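Local coordinates for protein DnaJ homolog subfamily C member 10 (Mus musculus, PDB 3APQ) that acts as an endoplasmic reticulum disulfide reductase that helps proteins fold correctly and helps misfolded ones to be degraded, at residues F107-F121 against K164-S177. Sequence-based numbering, arbitrary orientation.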
loop_
_atom_site.group_PDB
_atom_site.type_symbol
_atom_site.label_atom_id
_atom_site.label_comp_id
_atom_site.label_asym_id
_atom_site.label_seq_id
_atom_site.Cartn_x
_atom_site.Cartn_y
_atom_site.Cartn_z
ATOM N N PHE A 107 9.460 1.028 4.990
ATOM C CA PHE A 107 9.114 0.395 6.266
ATOM C C PHE A 107 10.366 0.220 7.137
ATOM O O PHE A 107 10.370 0.601 8.298
ATOM C CB PHE A 107 8.460 -0.970 6.084
ATOM C CG PHE A 107 8.131 -1.634 7.403
ATOM C CD1 PHE A 107 6.898 -1.425 7.997
ATOM C CD2 PHE A 107 9.073 -2.419 8.062
ATOM C CE1 PHE A 107 6.625 -1.996 9.265
ATOM C CE2 PHE A 107 8.808 -2.989 9.295
ATOM C CZ PHE A 107 7.585 -2.780 9.880
ATOM N N ASP A 108 11.426 -0.365 6.573
ATOM C CA ASP A 108 12.672 -0.531 7.303
ATOM C C ASP A 108 13.276 0.789 7.820
ATOM O O ASP A 108 13.772 0.850 8.945
ATOM C CB ASP A 108 13.715 -1.314 6.468
ATOM C CG ASP A 108 13.328 -2.795 6.242
ATOM O OD1 ASP A 108 12.467 -3.386 6.938
ATOM O OD2 ASP A 108 13.954 -3.382 5.343
ATOM N N ALA A 109 13.262 1.831 6.992
ATOM C CA ALA A 109 13.670 3.166 7.448
ATOM C C ALA A 109 12.814 3.683 8.611
ATOM O O ALA A 109 13.362 4.182 9.618
ATOM C CB ALA A 109 13.613 4.169 6.297
ATOM N N ALA A 110 11.483 3.576 8.481
ATOM C CA ALA A 110 10.555 3.950 9.547
ATOM C C ALA A 110 10.918 3.305 10.868
ATOM O O ALA A 110 11.043 3.989 11.898
ATOM C CB ALA A 110 9.130 3.530 9.173
ATOM N N VAL A 111 11.048 1.975 10.866
ATOM C CA VAL A 111 11.330 1.275 12.154
ATOM C C VAL A 111 12.779 1.512 12.675
ATOM O O VAL A 111 13.074 1.312 13.854
ATOM C CB VAL A 111 10.910 -0.234 12.135
ATOM C CG1 VAL A 111 9.428 -0.352 11.736
ATOM C CG2 VAL A 111 11.808 -1.055 11.201
ATOM N N ASN A 112 13.661 1.995 11.814
ATOM C CA ASN A 112 15.033 2.278 12.234
ATOM C C ASN A 112 15.240 3.726 12.686
ATOM O O ASN A 112 16.232 4.030 13.345
ATOM C CB ASN A 112 16.022 1.948 11.106
ATOM C CG ASN A 112 17.472 1.810 11.611
ATOM O OD1 ASN A 112 17.827 0.863 12.329
ATOM N ND2 ASN A 112 18.309 2.757 11.230
ATOM N N SER A 113 14.331 4.608 12.287
ATOM C CA SER A 113 14.520 6.045 12.449
ATOM C C SER A 113 14.490 6.475 13.896
ATOM O O SER A 113 15.089 7.468 14.214
ATOM C CB SER A 113 13.442 6.835 11.697
ATOM O OG SER A 113 12.175 6.727 12.374
ATOM N N GLY A 114 13.761 5.775 14.759
ATOM C CA GLY A 114 13.532 6.282 16.121
ATOM C C GLY A 114 12.163 6.938 16.326
ATOM O O GLY A 114 11.765 7.227 17.443
ATOM N N GLU A 115 11.419 7.163 15.256
ATOM C CA GLU A 115 10.091 7.767 15.399
ATOM C C GLU A 115 9.108 6.695 15.798
ATOM O O GLU A 115 9.305 5.524 15.458
ATOM C CB GLU A 115 9.687 8.339 14.060
ATOM C CG GLU A 115 10.343 9.643 13.729
ATOM C CD GLU A 115 9.801 10.225 12.402
ATOM O OE1 GLU A 115 10.483 10.114 11.364
ATOM O OE2 GLU A 115 8.690 10.776 12.373
ATOM N N LEU A 116 8.047 7.071 16.494
ATOM C CA LEU A 116 7.039 6.098 16.910
ATOM C C LEU A 116 6.050 5.856 15.727
ATOM O O LEU A 116 5.460 6.813 15.239
ATOM C CB LEU A 116 6.290 6.621 18.129
ATOM C CG LEU A 116 5.086 5.786 18.605
ATOM C CD1 LEU A 116 5.612 4.437 19.068
ATOM C CD2 LEU A 116 4.306 6.421 19.723
ATOM N N TRP A 117 5.938 4.620 15.270
ATOM C CA TRP A 117 5.052 4.283 14.131
ATOM C C TRP A 117 4.007 3.273 14.554
ATOM O O TRP A 117 4.344 2.232 15.182
ATOM C CB TRP A 117 5.871 3.657 13.020
ATOM C CG TRP A 117 6.545 4.645 12.134
ATOM C CD1 TRP A 117 7.804 5.200 12.296
ATOM C CD2 TRP A 117 6.024 5.185 10.905
ATOM N NE1 TRP A 117 8.086 6.037 11.217
ATOM C CE2 TRP A 117 7.010 6.065 10.373
ATOM C CE3 TRP A 117 4.814 5.028 10.217
ATOM C CZ2 TRP A 117 6.831 6.770 9.159
ATOM C CZ3 TRP A 117 4.637 5.727 9.008
ATOM C CH2 TRP A 117 5.639 6.608 8.514
ATOM N N PHE A 118 2.759 3.476 14.157
ATOM C CA PHE A 118 1.720 2.510 14.413
ATOM C C PHE A 118 1.203 2.115 13.037
ATOM O O PHE A 118 0.715 2.988 12.280
ATOM C CB PHE A 118 0.644 3.231 15.218
ATOM C CG PHE A 118 -0.457 2.337 15.766
ATOM C CD1 PHE A 118 -1.579 2.940 16.311
ATOM C CD2 PHE A 118 -0.347 0.919 15.834
ATOM C CE1 PHE A 118 -2.611 2.158 16.885
ATOM C CE2 PHE A 118 -1.362 0.148 16.380
ATOM C CZ PHE A 118 -2.511 0.760 16.911
ATOM N N VAL A 119 1.406 0.843 12.701
ATOM C CA VAL A 119 1.220 0.335 11.352
ATOM C C VAL A 119 0.128 -0.757 11.277
ATOM O O VAL A 119 0.090 -1.694 12.088
ATOM C CB VAL A 119 2.558 -0.240 10.821
ATOM C CG1 VAL A 119 2.383 -0.836 9.372
ATOM C CG2 VAL A 119 3.614 0.865 10.849
ATOM N N ASN A 120 -0.757 -0.587 10.299
ATOM C CA ASN A 120 -1.827 -1.510 9.992
ATOM C C ASN A 120 -1.352 -2.373 8.840
ATOM O O ASN A 120 -1.194 -1.857 7.706
ATOM C CB ASN A 120 -3.059 -0.710 9.566
ATOM C CG ASN A 120 -4.193 -1.578 9.063
ATOM O OD1 ASN A 120 -4.107 -2.806 9.071
ATOM N ND2 ASN A 120 -5.289 -0.937 8.679
ATOM N N PHE A 121 -1.111 -3.653 9.139
ATOM C CA PHE A 121 -0.749 -4.671 8.139
ATOM C C PHE A 121 -2.046 -5.302 7.657
ATOM O O PHE A 121 -2.770 -5.954 8.432
ATOM C CB PHE A 121 0.154 -5.775 8.717
ATOM C CG PHE A 121 1.541 -5.306 9.068
ATOM C CD1 PHE A 121 2.587 -5.488 8.187
ATOM C CD2 PHE A 121 1.789 -4.733 10.315
ATOM C CE1 PHE A 121 3.872 -5.049 8.522
ATOM C CE2 PHE A 121 3.071 -4.272 10.652
ATOM C CZ PHE A 121 4.105 -4.446 9.751
ATOM N N LYS A 164 7.731 -9.976 9.803
ATOM C CA LYS A 164 7.314 -9.254 10.987
ATOM C C LYS A 164 6.326 -10.038 11.839
ATOM O O LYS A 164 5.690 -9.467 12.769
ATOM C CB LYS A 164 6.749 -7.891 10.601
ATOM C CG LYS A 164 7.708 -7.063 9.757
ATOM C CD LYS A 164 9.040 -6.847 10.524
ATOM C CE LYS A 164 10.158 -6.373 9.582
ATOM N NZ LYS A 164 11.515 -6.358 10.256
ATOM N N GLY A 165 6.217 -11.324 11.543
ATOM C CA GLY A 165 5.334 -12.230 12.279
ATOM C C GLY A 165 3.866 -11.869 12.096
ATOM O O GLY A 165 3.093 -11.888 13.066
ATOM N N VAL A 166 3.503 -11.493 10.868
ATOM C CA VAL A 166 2.126 -11.220 10.495
ATOM C C VAL A 166 1.563 -12.340 9.601
ATOM O O VAL A 166 1.930 -12.447 8.431
ATOM C CB VAL A 166 2.018 -9.910 9.693
ATOM C CG1 VAL A 166 0.565 -9.728 9.255
ATOM C CG2 VAL A 166 2.490 -8.716 10.541
ATOM N N ASN A 167 0.637 -13.127 10.133
ATOM C CA ASN A 167 0.036 -14.235 9.355
ATOM C C ASN A 167 -1.479 -14.168 9.259
ATOM O O ASN A 167 -2.089 -15.112 8.756
ATOM C CB ASN A 167 0.428 -15.617 9.923
ATOM C CG ASN A 167 0.729 -15.576 11.446
ATOM O OD1 ASN A 167 1.889 -15.757 11.868
ATOM N ND2 ASN A 167 -0.314 -15.298 12.266
ATOM N N SER A 168 -2.079 -13.088 9.782
ATOM C CA SER A 168 -3.523 -12.927 9.753
ATOM C C SER A 168 -3.749 -11.403 9.727
ATOM O O SER A 168 -2.826 -10.634 10.041
ATOM C CB SER A 168 -4.152 -13.592 10.949
ATOM O OG SER A 168 -3.784 -12.892 12.121
ATOM N N TYR A 169 -4.927 -10.977 9.267
ATOM C CA TYR A 169 -5.135 -9.566 8.936
ATOM C C TYR A 169 -6.485 -9.122 9.467
ATOM O O TYR A 169 -7.414 -9.910 9.531
ATOM C CB TYR A 169 -5.070 -9.393 7.419
ATOM C CG TYR A 169 -3.929 -10.160 6.831
ATOM C CD1 TYR A 169 -2.643 -9.608 6.774
ATOM C CD2 TYR A 169 -4.118 -11.455 6.373
ATOM C CE1 TYR A 169 -1.589 -10.330 6.225
ATOM C CE2 TYR A 169 -3.086 -12.180 5.848
ATOM C CZ TYR A 169 -1.811 -11.610 5.780
ATOM O OH TYR A 169 -0.783 -12.387 5.266
ATOM N N PRO A 170 -6.607 -7.854 9.853
ATOM C CA PRO A 170 -5.509 -6.882 9.964
ATOM C C PRO A 170 -4.642 -7.194 11.169
ATOM O O PRO A 170 -5.123 -7.810 12.136
ATOM C CB PRO A 170 -6.240 -5.535 10.183
ATOM C CG PRO A 170 -7.546 -5.952 10.850
ATOM C CD PRO A 170 -7.917 -7.306 10.273
ATOM N N SER A 171 -3.373 -6.801 11.115
ATOM C CA SER A 171 -2.491 -6.898 12.289
ATOM C C SER A 171 -1.917 -5.519 12.546
ATOM O O SER A 171 -1.370 -4.886 11.641
ATOM C CB SER A 171 -1.390 -7.953 12.079
ATOM O OG SER A 171 -1.958 -9.206 12.363
ATOM N N LEU A 172 -2.128 -5.012 13.747
ATOM C CA LEU A 172 -1.712 -3.641 14.037
ATOM C C LEU A 172 -0.580 -3.681 15.072
ATOM O O LEU A 172 -0.732 -4.265 16.154
ATOM C CB LEU A 172 -2.868 -2.775 14.577
ATOM C CG LEU A 172 -4.289 -2.780 13.943
ATOM C CD1 LEU A 172 -5.218 -1.668 14.406
ATOM C CD2 LEU A 172 -4.384 -2.914 12.463
ATOM N N PHE A 173 0.549 -3.071 14.726
ATOM C CA PHE A 173 1.734 -3.137 15.591
ATOM C C PHE A 173 2.290 -1.757 15.746
ATOM O O PHE A 173 2.350 -0.977 14.766
ATOM C CB PHE A 173 2.822 -3.968 14.942
ATOM C CG PHE A 173 2.635 -5.461 15.066
ATOM C CD1 PHE A 173 3.104 -6.142 16.215
ATOM C CD2 PHE A 173 2.039 -6.201 14.044
ATOM C CE1 PHE A 173 2.972 -7.556 16.340
ATOM C CE2 PHE A 173 1.911 -7.613 14.157
ATOM C CZ PHE A 173 2.366 -8.279 15.308
ATOM N N ILE A 174 2.760 -1.455 16.947
ATOM C CA ILE A 174 3.443 -0.187 17.142
ATOM C C ILE A 174 4.961 -0.429 17.271
ATOM O O ILE A 174 5.407 -1.429 17.885
ATOM C CB ILE A 174 2.754 0.598 18.255
ATOM C CG1 ILE A 174 3.164 2.055 18.239
ATOM C CG2 ILE A 174 2.994 -0.036 19.604
ATOM C CD1 ILE A 174 2.103 2.992 18.880
ATOM N N PHE A 175 5.752 0.431 16.620
ATOM C CA PHE A 175 7.217 0.204 16.501
ATOM C C PHE A 175 7.959 1.472 16.924
ATOM O O PHE A 175 7.533 2.606 16.637
ATOM C CB PHE A 175 7.630 -0.037 15.025
ATOM C CG PHE A 175 7.047 -1.260 14.387
ATOM C CD1 PHE A 175 7.731 -2.483 14.448
ATOM C CD2 PHE A 175 5.825 -1.188 13.694
ATOM C CE1 PHE A 175 7.218 -3.663 13.831
ATOM C CE2 PHE A 175 5.286 -2.349 13.085
ATOM C CZ PHE A 175 5.989 -3.607 13.180
ATOM N N ARG A 176 9.107 1.292 17.569
ATOM C CA ARG A 176 10.064 2.392 17.666
ATOM C C ARG A 176 11.476 1.797 17.760
ATOM O O ARG A 176 11.717 0.918 18.597
ATOM C CB ARG A 176 9.780 3.300 18.863
ATOM C CG ARG A 176 10.542 4.644 18.795
ATOM C CD ARG A 176 10.949 5.163 20.154
ATOM N NE ARG A 176 10.095 4.645 21.223
ATOM C CZ ARG A 176 9.042 5.280 21.741
ATOM N NH1 ARG A 176 8.673 6.487 21.288
ATOM N NH2 ARG A 176 8.341 4.696 22.719
ATOM N N SER A 177 12.382 2.265 16.896
ATOM C CA SER A 177 13.782 1.854 16.966
ATOM C C SER A 177 14.246 1.624 18.405
ATOM O O SER A 177 14.007 2.451 19.291
ATOM C CB SER A 177 14.689 2.910 16.330
ATOM O OG SER A 177 16.013 2.419 16.300
HETATM O O HOH W 1 11.615 4.064 14.869
#
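Strands 117-121 and 171-175 pair antiparallel, their axes 4.7 Å apart. Six backbone hydrogen bonds join W117 to F175, V119 to F173 and F121 to S171, both ways in each pair. F118 with I174 and N120 with L172 are the non-hydrogen-bonded pairs between them. P170, just before strand 171-175, follows a cis peptide bond, as the proline facing the CxxC site does in thioredoxins.

The F121 ring is held on both faces. CG2 of V166 lies over one, 4.0 Å from the ring centroid, and CG1 of V119 over the other. At its rim, F121 CE2 meets F175 CE2 at 3.8 Å. With an alanine here, V166 and V119 would probably face a gap and the F175 ring would lose an edge contact. F175 turns CG away from its own carbonyl carbon (chi1 -63°), which lays its ring against helix 104-113. There F107 drives its CZ edge into the F175 face, the planes at 88°, and V111 CG1 packs off-centre on the same ring. On the sheet face carrying F118 and I174, CD2 of L172 touches OD1 of N120 at 3.4 Å. This buried oxygen has no polar partner in the model.

The pair lies inside the first thioredoxin domain. Strand 148-153 flanks strand 117-122 on its other side, helix 158-163 touches F107 and F121, and W136 and F196 pack on F118.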